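Local coordinates for protein transcriptional regulators (LACI-FAMILY TRANSCRIPTIONAL REGULATORY PROTEIN) (Corynebacterium glutamicum, PDB 3GYB) that probably acts as a DNA-binding transcription factor of the LacI family, with a ligand-binding-type core that holds a magnesium ion, at residues 9-14 against 39-44; 226-231 against 260-265. All blocks are in the same frame, centred on the assembly; numbering follows the deposited sequence.

Contact 1: residues 9-14 against 39-44; sequences AVLIDD and SVIDSL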
loop_
_atom_site.group_PDB
_atom_site.type_symbol
_atom_site.label_atom_id
_atom_site.label_comp_id
_atom_site.label_asym_id
_atom_site.label_seq_id
_atom_site.Cartn_x
_atom_site.Cartn_y
_atom_site.Cartn_z
ATOM N N ALA A 9 -3.679 -20.029 1.960
ATOM C CA ALA A 9 -4.390 -18.888 1.398
ATOM C C ALA A 9 -4.456 -17.797 2.460
ATOM O O ALA A 9 -4.750 -18.071 3.621
ATOM C CB ALA A 9 -5.800 -19.301 0.981
ATOM N N VAL A 10 -4.171 -16.563 2.062
ATOM C CA VAL A 10 -4.214 -15.446 2.989
ATOM C C VAL A 10 -5.260 -14.454 2.492
ATOM O O VAL A 10 -5.139 -13.914 1.391
ATOM C CB VAL A 10 -2.838 -14.753 3.081
ATOM C CG1 VAL A 10 -2.890 -13.629 4.107
ATOM C CG2 VAL A 10 -1.771 -15.774 3.468
ATOM N N LEU A 11 -6.289 -14.220 3.301
ATOM C CA LEU A 11 -7.355 -13.303 2.916
ATOM C C LEU A 11 -7.232 -11.920 3.541
ATOM O O LEU A 11 -7.166 -11.784 4.762
ATOM C CB LEU A 11 -8.722 -13.898 3.281
ATOM C CG LEU A 11 -9.290 -14.987 2.366
ATOM C CD1 LEU A 11 -8.381 -16.211 2.347
ATOM C CD2 LEU A 11 -10.674 -15.361 2.860
ATOM N N ILE A 12 -7.192 -10.892 2.697
ATOM C CA ILE A 12 -7.121 -9.518 3.182
ATOM C C ILE A 12 -8.250 -8.756 2.509
ATOM O O ILE A 12 -8.841 -9.246 1.547
ATOM C CB ILE A 12 -5.782 -8.839 2.839
ATOM C CG1 ILE A 12 -5.603 -8.787 1.322
ATOM C CG2 ILE A 12 -4.636 -9.591 3.509
ATOM C CD1 ILE A 12 -4.471 -7.875 0.879
ATOM N N ASP A 13 -8.557 -7.563 3.001
ATOM C CA ASP A 13 -9.647 -6.799 2.415
ATOM C C ASP A 13 -9.313 -5.941 1.212
ATOM O O ASP A 13 -9.974 -6.031 0.181
ATOM C CB ASP A 13 -10.287 -5.879 3.457
ATOM C CG ASP A 13 -11.158 -6.622 4.435
ATOM O OD1 ASP A 13 -12.003 -7.417 3.981
ATOM O OD2 ASP A 13 -10.999 -6.404 5.652
ATOM N N ASP A 14 -8.277 -5.122 1.344
ATOM C CA ASP A 14 -7.948 -4.163 0.296
ATOM C C ASP A 14 -6.445 -3.910 0.163
ATOM O O ASP A 14 -5.781 -3.569 1.133
ATOM C CB ASP A 14 -8.697 -2.878 0.666
ATOM C CG ASP A 14 -8.545 -1.770 -0.343
ATOM O OD1 ASP A 14 -7.786 -1.922 -1.317
ATOM O OD2 ASP A 14 -9.204 -0.729 -0.133
ATOM N N SER A 39 -0.567 -17.474 -1.037
ATOM C CA SER A 39 -1.268 -16.786 -2.116
ATOM C C SER A 39 -2.329 -15.921 -1.449
ATOM O O SER A 39 -2.974 -16.347 -0.488
ATOM C CB SER A 39 -1.918 -17.776 -3.083
ATOM O OG SER A 39 -2.374 -17.096 -4.244
ATOM N N VAL A 40 -2.501 -14.705 -1.956
ATOM C CA VAL A 40 -3.449 -13.763 -1.380
ATOM C C VAL A 40 -4.771 -13.621 -2.124
ATOM O O VAL A 40 -4.816 -13.567 -3.353
ATOM C CB VAL A 40 -2.802 -12.359 -1.251
ATOM C CG1 VAL A 40 -3.813 -11.357 -0.716
ATOM C CG2 VAL A 40 -1.594 -12.431 -0.315
ATOM N N ILE A 41 -5.845 -13.561 -1.344
ATOM C CA ILE A 41 -7.203 -13.392 -1.850
ATOM C C ILE A 41 -7.706 -12.108 -1.190
ATOM O O ILE A 41 -7.585 -11.955 0.021
ATOM C CB ILE A 41 -8.110 -14.570 -1.405
ATOM C CG1 ILE A 41 -7.614 -15.884 -2.015
ATOM C CG2 ILE A 41 -9.565 -14.290 -1.786
ATOM C CD1 ILE A 41 -7.779 -15.987 -3.517
ATOM N N ASP A 42 -8.251 -11.174 -1.968
ATOM C CA ASP A 42 -8.749 -9.944 -1.369
ATOM C C ASP A 42 -10.278 -9.953 -1.389
ATOM O O ASP A 42 -10.889 -10.932 -1.819
ATOM C CB ASP A 42 -8.174 -8.715 -2.095
ATOM C CG ASP A 42 -8.926 -8.365 -3.364
ATOM O OD1 ASP A 42 -9.579 -9.256 -3.946
ATOM O OD2 ASP A 42 -8.846 -7.188 -3.786
ATOM N N SER A 43 -10.903 -8.884 -0.912
ATOM C CA SER A 43 -12.360 -8.847 -0.888
ATOM C C SER A 43 -12.965 -7.955 -1.967
ATOM O O SER A 43 -14.188 -7.833 -2.059
ATOM C CB SER A 43 -12.851 -8.374 0.483
ATOM O OG SER A 43 -12.566 -6.998 0.670
ATOM N N LEU A 44 -12.122 -7.342 -2.789
ATOM C CA LEU A 44 -12.618 -6.445 -3.828
ATOM C C LEU A 44 -12.367 -6.896 -5.263
ATOM O O LEU A 44 -13.107 -6.511 -6.171
ATOM C CB LEU A 44 -12.006 -5.053 -3.643
ATOM C CG LEU A 44 -12.248 -4.337 -2.314
ATOM C CD1 LEU A 44 -11.438 -3.049 -2.274
ATOM C CD2 LEU A 44 -13.729 -4.044 -2.155
HETATM O O HOH W 1 -7.909 -4.688 -3.105
#

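Contact 2: residues 226-231 against 260-265; sequences TIDDNS and QPSLIE. With MG (magnesium ion), chain C.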
loop_
_atom_site.group_PDB
_atom_site.type_symbol
_atom_site.label_atom_id
_atom_site.label_comp_id
_atom_site.label_asym_id
_atom_site.label_seq_id
_atom_site.Cartn_x
_atom_site.Cartn_y
_atom_site.Cartn_z
ATOM N N THR A 226 1.699 7.015 15.290
ATOM C CA THR A 226 0.704 5.961 15.176
ATOM C C THR A 226 0.845 4.904 16.265
ATOM O O THR A 226 1.859 4.832 16.958
ATOM C CB THR A 226 0.874 5.285 13.785
ATOM O OG1 THR A 226 -0.096 4.252 13.596
ATOM C CG2 THR A 226 2.275 4.683 13.676
ATOM N N ILE A 227 -0.190 4.089 16.413
ATOM C CA ILE A 227 -0.172 3.005 17.386
ATOM C C ILE A 227 0.288 1.748 16.658
ATOM O O ILE A 227 -0.318 1.339 15.667
ATOM C CB ILE A 227 -1.578 2.738 17.963
ATOM C CG1 ILE A 227 -2.079 3.972 18.722
ATOM C CG2 ILE A 227 -1.548 1.492 18.843
ATOM C CD1 ILE A 227 -1.170 4.438 19.846
ATOM N N ASP A 228 1.374 1.152 17.131
ATOM C CA ASP A 228 1.883 -0.078 16.538
ATOM C C ASP A 228 0.882 -1.170 16.921
ATOM O O ASP A 228 0.645 -1.404 18.107
ATOM C CB ASP A 228 3.261 -0.398 17.126
ATOM C CG ASP A 228 3.962 -1.532 16.410
ATOM O OD1 ASP A 228 3.282 -2.367 15.781
ATOM O OD2 ASP A 228 5.208 -1.593 16.495
ATOM N N ASP A 229 0.273 -1.813 15.924
ATOM C CA ASP A 229 -0.700 -2.874 16.179
ATOM C C ASP A 229 -0.005 -4.232 16.291
ATOM O O ASP A 229 -0.658 -5.279 16.272
ATOM C CB ASP A 229 -1.752 -2.920 15.055
ATOM C CG ASP A 229 -1.152 -3.300 13.711
ATOM O OD1 ASP A 229 0.055 -3.067 13.548
ATOM O OD2 ASP A 229 -1.874 -3.817 12.827
ATOM N N ASN A 230 1.320 -4.201 16.401
ATOM C CA ASN A 230 2.122 -5.412 16.518
ATOM C C ASN A 230 1.753 -6.409 15.420
ATOM O O ASN A 230 1.633 -7.608 15.674
ATOM C CB ASN A 230 1.899 -6.059 17.891
ATOM C CG ASN A 230 3.117 -6.803 18.389
ATOM O OD1 ASN A 230 3.874 -7.376 17.604
ATOM N ND2 ASN A 230 3.310 -6.805 19.705
ATOM N N SER A 231 1.569 -5.913 14.200
ATOM C CA SER A 231 1.203 -6.788 13.093
ATOM C C SER A 231 2.287 -7.825 12.804
ATOM O O SER A 231 2.007 -8.876 12.236
ATOM C CB SER A 231 0.894 -5.958 11.843
ATOM O OG SER A 231 1.865 -4.952 11.654
ATOM N N GLN A 260 0.339 -7.000 22.615
ATOM C CA GLN A 260 0.236 -5.637 23.107
ATOM C C GLN A 260 0.641 -4.582 22.087
ATOM O O GLN A 260 1.678 -4.694 21.431
ATOM C CB GLN A 260 1.088 -5.463 24.368
ATOM C CG GLN A 260 0.619 -6.304 25.540
ATOM C CD GLN A 260 -0.831 -6.044 25.883
ATOM O OE1 GLN A 260 -1.640 -6.972 25.949
ATOM N NE2 GLN A 260 -1.169 -4.778 26.105
ATOM N N PRO A 261 -0.191 -3.546 21.929
ATOM C CA PRO A 261 0.121 -2.474 20.980
ATOM C C PRO A 261 1.013 -1.469 21.704
ATOM O O PRO A 261 1.186 -1.547 22.923
ATOM C CB PRO A 261 -1.251 -1.908 20.652
ATOM C CG PRO A 261 -1.958 -2.012 21.972
ATOM C CD PRO A 261 -1.567 -3.407 22.443
ATOM N N SER A 262 1.586 -0.526 20.964
ATOM C CA SER A 262 2.451 0.471 21.573
ATOM C C SER A 262 2.483 1.744 20.745
ATOM O O SER A 262 2.234 1.722 19.543
ATOM C CB SER A 262 3.870 -0.083 21.734
ATOM O OG SER A 262 4.379 -0.555 20.497
ATOM N N LEU A 263 2.780 2.856 21.406
ATOM C CA LEU A 263 2.843 4.150 20.746
ATOM C C LEU A 263 4.176 4.377 20.046
ATOM O O LEU A 263 5.238 4.093 20.602
ATOM C CB LEU A 263 2.626 5.263 21.777
ATOM C CG LEU A 263 2.911 6.698 21.319
ATOM C CD1 LEU A 263 1.865 7.133 20.302
ATOM C CD2 LEU A 263 2.892 7.623 22.524
ATOM N N ILE A 264 4.113 4.882 18.816
ATOM C CA ILE A 264 5.317 5.206 18.064
ATOM C C ILE A 264 5.168 6.684 17.759
ATOM O O ILE A 264 4.313 7.082 16.966
ATOM C CB ILE A 264 5.421 4.429 16.738
ATOM C CG1 ILE A 264 5.555 2.928 17.015
ATOM C CG2 ILE A 264 6.635 4.914 15.954
ATOM C CD1 ILE A 264 5.675 2.085 15.758
ATOM N N GLU A 265 5.984 7.497 18.414
ATOM C CA GLU A 265 5.921 8.931 18.218
ATOM C C GLU A 265 6.756 9.389 17.037
ATOM O O GLU A 265 7.957 9.102 16.950
ATOM C CB GLU A 265 6.381 9.664 19.478
ATOM C CG GLU A 265 5.470 9.474 20.674
ATOM C CD GLU A 265 5.873 10.345 21.846
ATOM O OE1 GLU A 265 5.794 11.588 21.725
ATOM O OE2 GLU A 265 6.273 9.786 22.889
HETATM MG MG MG C . 1.271 -2.810 11.834
HETATM O O HOH W 2 6.878 -0.461 18.448
HETATM O O HOH W 3 2.938 -2.529 13.201
HETATM O O HOH W 4 -0.525 -3.204 10.601
HETATM O O HOH W 5 2.681 -2.388 10.154
#

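Contact 1: residues 9-14 against 39-44
Ile41 N donates to Val10 O at 2.8 Å, the middle rung of a parallel ladder between strands 9-12 and 39-41 that Val10 N to Ser39 O and Ile12 N to Ile41 O complete. The dense half of the contact flanks this ladder. On the face carrying Val10 and Val40, Ile12 has CG1 between its backbone N and carbonyl carbon (chi1 61°), and that atom lies 3.7 Å from Val40 CG1, the two side chains meeting at about a right angle. On the other face Leu11 and Ile41 run side by side, with Leu11 CG 4.0 Å from Ile41 CB, and helix 52-57 packs against both. At the outer edge, Val40 makes backbone hydrogen bonds to the second subunit and Ser39 OG bonds to Val40 O of that subunit, which places the contact at the subunit interface.

Beyond the strands the packing gives way to polar loops. Asp13 O is gripped twice by one residue: Ser43 OG reaches it at 2.8 Å and Ser43 N at 3.2 Å, from opposite faces of the carbonyl plane. Farther out, the exposed Leu44 lays CD1 3.7 Å from Asp14 CG, nearly equidistant from the two carboxylate oxygens. A water donates to Asp42 OD2 at 2.8 Å and, more distantly, to Asp14 OD1. Each carboxylate also has a backbone partner in its own loop, Asp14 OD1 taking Ser16 N and Asp42 OD1 taking Ser46 N.

The geometry is that of adjacent strands in a beta-alpha-beta unit. Asp14 OD1 and Asp42 OD2 stand 5.9 Å apart, so the shared water, pointing a hydrogen at each, probably eases repulsion between two like charges where the strands run out into loops.

Contact 2: residues 226-231 against 260-265
Asp228, paired with Ser262 across the strands, has its OD1 gripped by two donors: a water at 2.6 Å and Asn230 N at 2.8 Å. Asn230 N comes from above the carboxylate plane, 38° out of it, and closes an Asx turn. The side chain crosses that of Ile264 at a slant, Ile264 CD1 lying 3.7 Å from Asp228 CB. Its other oxygen, OD2, shares a second water with Ser262 OG.

Four backbone bonds join Thr226 to Ile264 and Asp228 to Ser262, both hydrogen-bonded antiparallel pairs. On the opposite face Ile227 lays CG2 alongside Pro261 CB at 3.9 Å, and its CD1 meets Leu263 CD1 at 4.1 Å, the two side chains crossing obliquely. Past the strand, Asn230 ND2 donates to Gln260 O at 3.2 Å, the acceptor lying close to the amide plane.

Asp228 is second shell to the magnesium ion, since the water on its OD1 is a metal ligand. Asp229 OD1 binds the ion at 2.1 Å and Ser231 OG at 2.2 Å; two more waters and Asp212 O complete six ligands. The magnesium site thus lies where strand 226-228 passes, through the Asx turn and N-cap Asn230, into helix 231-246 of a LacI-type periplasmic-binding-protein fold.

From the N terminus, strand 7-12 leads through helix 21-31 to strand 37-41, and contact 1 closes that first loop of the chain. The backbone then runs through most of the fold before contact 2 closes the loop that runs from strand 226-228 through helix 231-246 to strand 258-264. The two loops are therefore in series, neither enclosing nor crossing the other. Their centres lie 23 Å apart on opposite sides of the chain's centre, yet the strands of both can be traced through one continuous mixed sheet: contact 1 at the strand that is outermost within this chain, contact 2 in the interior. Side chains from the loop closed by contact 1 reach across, Trp19 touching Asp229 and Asp22 OD1 hydrogen-bonding Ser231 OG.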